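Local coordinates for protein agglutinin (Rhizoctonia solani, PDB 4G9M) that probably binds carbohydrates as a lectin of the ricin-type beta-trefoil family, in an assembly of two chains, at residues E27-E30 against G31-I34; K38-G42 against D43-W47. One frame throughout, in Å; residues are numbered along the deposited sequence.

Contact 1: E27-E30 against G31-I34; sequences EAAE and GTAI
Ala-29 O is gripped twice by Thr-32: OG1 donates to it at 2.6 Å, and Thr-32 N reaches the same Ala-29 O at 3.2 Å with a bent N-H...O angle of 142°. Both donors come from one face of the carbonyl plane, the hydroxyl tilted less from it than the amide. The longer bond closes a type II beta turn from Ala-29 to Thr-32. Thr-32 OG1 lies beside its own backbone N, opposite the carbonyl carbon (chi1 -60°), which brings hydroxyl and amide to one acceptor. A water donates to Thr-32 OG1 at 2.6 Å and to Glu-27 OE1 at 2.7 Å, bridging the two side chains; Glu-27 OE2 is held by a salt bridge to Arg-25. The CG2 branch of Thr-32 rests 4.0 Å from Glu-27 CB. Gly-31, at the third turn position, takes the positive phi (93°) of a type II turn. The Glu-30 carboxylate is hydrogen-bonded through OE2 to Ser-84 OG and through OE1 to Thr-85 N. Gly-31 and Thr-32 both face Gly-83 of strand 81-84 in a G1 beta bulge. The turn lies between the surface loop after strand 20-23 and strand 32-37.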
ATOM      1  N   GLU B  27      13.299  19.808  14.872  1.00 22.84           N
ATOM      2  CA  GLU B  27      14.731  19.692  15.156  1.00 25.40           C
ATOM      3  C   GLU B  27      15.439  18.572  14.406  1.00 21.97           C
ATOM      4  O   GLU B  27      14.904  17.467  14.245  1.00 21.48           O
ATOM      5  CB  GLU B  27      14.976  19.598  16.663  1.00 28.94           C
ATOM      6  CG  GLU B  27      14.688  20.917  17.371  1.00 34.36           C
ATOM      7  CD  GLU B  27      14.892  20.867  18.872  1.00 39.49           C
ATOM      8  OE1 GLU B  27      15.039  19.757  19.428  1.00 44.02           O
ATOM      9  OE2 GLU B  27      14.902  21.950  19.496  1.00 36.96           O
ATOM     10  N   ALA B  28      16.651  18.870  13.949  1.00 20.81           N
ATOM     11  CA  ALA B  28      17.392  17.949  13.106  1.00 20.32           C
ATOM     12  C   ALA B  28      18.251  17.004  13.947  1.00 22.05           C
ATOM     13  O   ALA B  28      18.886  16.094  13.415  1.00 28.14           O
ATOM     14  CB  ALA B  28      18.253  18.718  12.115  1.00 22.93           C
ATOM     15  N   ALA B  29      18.275  17.213  15.259  1.00 22.13           N
ATOM     16  CA  ALA B  29      19.061  16.333  16.130  1.00 22.13           C
ATOM     17  C   ALA B  29      18.621  14.874  16.003  1.00 22.55           C
ATOM     18  O   ALA B  29      17.427  14.580  15.972  1.00 23.89           O
ATOM     19  CB  ALA B  29      18.948  16.781  17.585  1.00 25.49           C
ATOM     20  N   GLU B  30      19.591  13.965  15.945  1.00 23.91           N
ATOM     21  CA  GLU B  30      19.312  12.530  15.934  1.00 25.20           C
ATOM     22  C   GLU B  30      18.504  12.123  17.171  1.00 24.98           C
ATOM     23  O   GLU B  30      18.884  12.431  18.302  1.00 24.51           O
ATOM     24  CB  GLU B  30      20.632  11.753  15.880  1.00 27.55           C
ATOM     25  CG  GLU B  30      20.477  10.250  15.915  1.00 28.79           C
ATOM     26  CD  GLU B  30      20.052   9.668  14.575  1.00 23.40           C
ATOM     27  OE1 GLU B  30      20.459  10.205  13.519  1.00 29.72           O
ATOM     28  OE2 GLU B  30      19.306   8.668  14.586  1.00 33.13           O
ATOM     29  N   GLY B  31      17.383  11.441  16.958  1.00 19.55           N
ATOM     30  CA  GLY B  31      16.541  11.011  18.057  1.00 18.68           C
ATOM     31  C   GLY B  31      15.409  11.956  18.438  1.00 19.01           C
ATOM     32  O   GLY B  31      14.732  11.729  19.450  1.00 21.87           O
ATOM     33  N   THR B  32      15.191  13.004  17.644  1.00 19.86           N
ATOM     34  CA  THR B  32      14.111  13.962  17.916  1.00 19.45           C
ATOM     35  C   THR B  32      12.734  13.295  17.815  1.00 16.10           C
ATOM     36  O   THR B  32      12.427  12.658  16.818  1.00 19.45           O
ATOM     37  CB  THR B  32      14.199  15.172  16.964  1.00 21.19           C
ATOM     38  OG1 THR B  32      15.461  15.828  17.153  1.00 21.50           O
ATOM     39  CG2 THR B  32      13.068  16.172  17.231  1.00 20.42           C
ATOM     40  N   ALA B  33      11.925  13.424  18.868  1.00 17.45           N
ATOM     41  CA  ALA B  33      10.614  12.785  18.935  1.00 20.41           C
ATOM     42  C   ALA B  33       9.718  13.116  17.752  1.00 24.19           C
ATOM     43  O   ALA B  33       9.595  14.273  17.376  1.00 23.11           O
ATOM     44  CB  ALA B  33       9.910  13.196  20.219  1.00 20.41           C
ATOM     45  N   ILE B  34       9.091  12.093  17.183  1.00 18.90           N
ATOM     46  CA  ILE B  34       7.982  12.288  16.256  1.00 20.40           C
ATOM     47  C   ILE B  34       6.689  11.949  17.022  1.00 16.06           C
ATOM     48  O   ILE B  34       6.665  11.030  17.837  1.00 19.65           O
ATOM     49  CB  ILE B  34       8.170  11.438  14.973  1.00 21.33           C
ATOM     50  CG1 ILE B  34       9.392  11.951  14.202  1.00 21.63           C
ATOM     51  CG2 ILE B  34       6.940  11.514  14.091  1.00 22.49           C
ATOM     52  CD1 ILE B  34       9.715  11.174  12.933  1.00 19.08           C
TER
HETATM   53  O   HOH W   1      15.751  17.126  19.367  1.00 33.97           O

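Contact 2: K38-G42 against D43-W47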
ATOM      1  N   LYS B  38      -1.890  18.883  16.690  1.00 18.39           N
ATOM      2  CA  LYS B  38      -2.912  19.569  15.902  1.00 22.38           C
ATOM      3  C   LYS B  38      -2.276  20.214  14.679  1.00 24.91           C
ATOM      4  O   LYS B  38      -1.207  20.818  14.775  1.00 20.94           O
ATOM      5  CB  LYS B  38      -3.626  20.629  16.741  1.00 21.50           C
ATOM      6  CG  LYS B  38      -4.706  21.390  15.993  1.00 30.26           C
ATOM      7  CD  LYS B  38      -5.390  22.400  16.904  1.00 39.40           C
ATOM      8  CE  LYS B  38      -6.337  23.308  16.121  1.00 47.70           C
ATOM      9  NZ  LYS B  38      -7.230  24.105  17.017  1.00 51.55           N
ATOM     10  N   SER B  39      -2.932  20.065  13.530  1.00 18.68           N
ATOM     11  CA  SER B  39      -2.424  20.615  12.290  1.00 22.98           C
ATOM     12  C   SER B  39      -2.302  22.141  12.382  1.00 22.06           C
ATOM     13  O   SER B  39      -3.261  22.823  12.742  1.00 24.37           O
ATOM     14  CB  SER B  39      -3.339  20.218  11.128  1.00 24.43           C
ATOM     15  OG  SER B  39      -2.840  20.714   9.893  1.00 25.24           O
ATOM     16  N   HIS B  40      -1.121  22.671  12.076  1.00 21.43           N
ATOM     17  CA  HIS B  40      -0.936  24.125  12.028  1.00 22.37           C
ATOM     18  C   HIS B  40      -0.191  24.603  10.777  1.00 30.75           C
ATOM     19  O   HIS B  40       0.113  25.793  10.639  1.00 29.60           O
ATOM     20  CB  HIS B  40      -0.266  24.663  13.307  1.00 26.85           C
ATOM     21  CG  HIS B  40       1.035  23.999  13.648  1.00 27.41           C
ATOM     22  ND1 HIS B  40       2.058  23.841  12.738  1.00 31.24           N
ATOM     23  CD2 HIS B  40       1.475  23.455  14.808  1.00 29.34           C
ATOM     24  CE1 HIS B  40       3.070  23.221  13.322  1.00 26.02           C
ATOM     25  NE2 HIS B  40       2.740  22.977  14.578  1.00 26.43           N
ATOM     26  N   GLY B  41       0.101  23.675   9.872  1.00 27.51           N
ATOM     27  CA  GLY B  41       0.709  24.026   8.599  1.00 26.63           C
ATOM     28  C   GLY B  41       2.205  24.292   8.617  1.00 28.27           C
ATOM     29  O   GLY B  41       2.775  24.710   7.611  1.00 28.27           O
ATOM     30  N   GLY B  42       2.850  24.055   9.751  1.00 28.71           N
ATOM     31  CA  GLY B  42       4.287  24.242   9.841  1.00 23.52           C
ATOM     32  C   GLY B  42       5.028  23.221   9.002  1.00 19.10           C
ATOM     33  O   GLY B  42       4.517  22.126   8.758  1.00 23.09           O
ATOM     34  N   ASP B  43       6.233  23.576   8.560  1.00 28.24           N
ATOM     35  CA  ASP B  43       7.059  22.658   7.774  1.00 21.67           C
ATOM     36  C   ASP B  43       7.443  21.408   8.566  1.00 22.20           C
ATOM     37  O   ASP B  43       7.751  20.372   7.975  1.00 19.92           O
ATOM     38  CB  ASP B  43       8.335  23.342   7.268  1.00 19.38           C
ATOM     39  CG  ASP B  43       8.104  24.196   6.016  1.00 33.69           C
ATOM     40  OD1 ASP B  43       7.018  24.111   5.395  1.00 30.09           O
ATOM     41  OD2 ASP B  43       9.032  24.944   5.635  1.00 33.34           O
ATOM     42  N   ASN B  44       7.415  21.496   9.895  1.00 23.16           N
ATOM     43  CA  ASN B  44       7.738  20.334  10.726  1.00 19.88           C
ATOM     44  C   ASN B  44       6.626  19.286  10.700  1.00 20.74           C
ATOM     45  O   ASN B  44       6.775  18.203  11.262  1.00 18.97           O
ATOM     46  CB  ASN B  44       8.037  20.738  12.177  1.00 23.12           C
ATOM     47  CG  ASN B  44       6.789  21.072  12.958  1.00 27.47           C
ATOM     48  OD1 ASN B  44       6.017  21.945  12.570  1.00 22.89           O
ATOM     49  ND2 ASN B  44       6.573  20.364  14.062  1.00 26.12           N
ATOM     50  N   GLN B  45       5.518  19.620  10.034  1.00 18.71           N
ATOM     51  CA  GLN B  45       4.383  18.724   9.896  1.00 18.57           C
ATOM     52  C   GLN B  45       4.199  18.304   8.440  1.00 17.02           C
ATOM     53  O   GLN B  45       3.159  17.757   8.075  1.00 20.72           O
ATOM     54  CB  GLN B  45       3.110  19.384  10.418  1.00 22.23           C
ATOM     55  CG  GLN B  45       3.067  19.528  11.937  1.00 21.28           C
ATOM     56  CD  GLN B  45       1.777  20.171  12.418  1.00 23.17           C
ATOM     57  OE1 GLN B  45       1.004  20.716  11.622  1.00 23.10           O
ATOM     58  NE2 GLN B  45       1.542  20.122  13.725  1.00 21.17           N
ATOM     59  N   LYS B  46       5.227  18.534   7.627  1.00 19.25           N
ATOM     60  CA  LYS B  46       5.201  18.135   6.223  1.00 19.55           C
ATOM     61  C   LYS B  46       6.273  17.096   5.974  1.00 21.98           C
ATOM     62  O   LYS B  46       7.390  17.223   6.483  1.00 21.12           O
ATOM     63  CB  LYS B  46       5.486  19.325   5.315  1.00 22.00           C
ATOM     64  CG  LYS B  46       4.273  20.106   4.886  1.00 32.97           C
ATOM     65  CD  LYS B  46       3.756  20.985   5.974  1.00 39.38           C
ATOM     66  CE  LYS B  46       3.333  22.325   5.390  1.00 46.55           C
ATOM     67  NZ  LYS B  46       2.026  22.779   5.936  1.00 50.09           N
ATOM     68  N   TRP B  47       5.951  16.103   5.144  1.00 18.52           N
ATOM     69  CA  TRP B  47       6.827  14.952   4.948  1.00 18.70           C
ATOM     70  C   TRP B  47       6.987  14.579   3.474  1.00 24.97           C
ATOM     71  O   TRP B  47       5.998  14.457   2.733  1.00 18.93           O
ATOM     72  CB  TRP B  47       6.276  13.747   5.711  1.00 21.11           C
ATOM     73  CG  TRP B  47       6.073  14.023   7.160  1.00 19.18           C
ATOM     74  CD1 TRP B  47       4.952  14.542   7.754  1.00 20.03           C
ATOM     75  CD2 TRP B  47       7.021  13.815   8.198  1.00 19.20           C
ATOM     76  NE1 TRP B  47       5.147  14.657   9.106  1.00 18.95           N
ATOM     77  CE2 TRP B  47       6.410  14.214   9.407  1.00 15.43           C
ATOM     78  CE3 TRP B  47       8.330  13.318   8.231  1.00 16.41           C
ATOM     79  CZ2 TRP B  47       7.064  14.135  10.627  1.00 15.72           C
ATOM     80  CZ3 TRP B  47       8.977  13.244   9.451  1.00 20.04           C
ATOM     81  CH2 TRP B  47       8.338  13.640  10.631  1.00 14.57           C
TER
HETATM   82  O   HOH W   2      -0.191  20.761   9.280  1.00 23.70           O
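Gln-45 and His-40 meet through both a hydrogen bond and a stack. Among the hydrogen bonds, His-40 N points almost straight at Gln-45 OE1 (2.9 Å, 172°), in the carbonyl plane and on a lone pair. The other end of the amide, Gln-45 NE2, donates to Lys-38 O at 3.0 Å, from above that carbonyl's plane, and also to Asp-22 OD2. With both ends bound, the amide's flip is fixed. A water shared by Ser-39 OG, Gly-41 N and Gln-45 OE1 adds a second donor to that oxygen. The loop is further tied by the backbone bond from Gln-45 N to Gly-42 O, and the bent side chain of Lys-46 curls back, bringing NZ to Gly-41 O at 2.7 Å from above the carbonyl plane.

This loop joins strands 32-37 and 47-51 of the beta-trefoil, and residues 45-47 (Gln-Lys-Trp) match the Gln-x-Trp signature of ricin-type lectins: the Gln-45 amide ties residues 38-40, while Trp-47 NE1 bonds Leu-21 O and its side chain packs on Ile-34.

The stacking is flat: the amide of Gln-45 lies 10° from the His-40 ring plane, with NE2 3.2 Å above one face and offset toward the rim. At the ring edge, Asn-44 OD1 approaches CE1 of His-40 at 3.3 Å; Asn-44 ND2 is hydrogen-bonded to Leu-23 O. CG of His-40 sits between the backbone N and the carbonyl carbon (chi1 55°), placing the ring against the Gln-45 amide and ND1 where it accepts from Gly-42 N in the ring plane.

In the fold
Contact 1 and contact 2 follow each other along the chain, at the two ends of strand 32-37, their centres about 15 Å apart. Contact 1 is a surface turn at the start of the strand, held by a threonine and a bridging water, and its one buried touching residue is Thr-32. Contact 2, after the strand, is partly buried: Asn-44 and Gln-45 are covered, and an amide-ring stack joins the hydrogen bonds. Both lean on strand 20-23, through Thr-32 on Leu-23 and through Gln-45 on Val-20. They meet in apolar packing, where Ile-34 CD1 lies 3.6 Å from Trp-47 CH2.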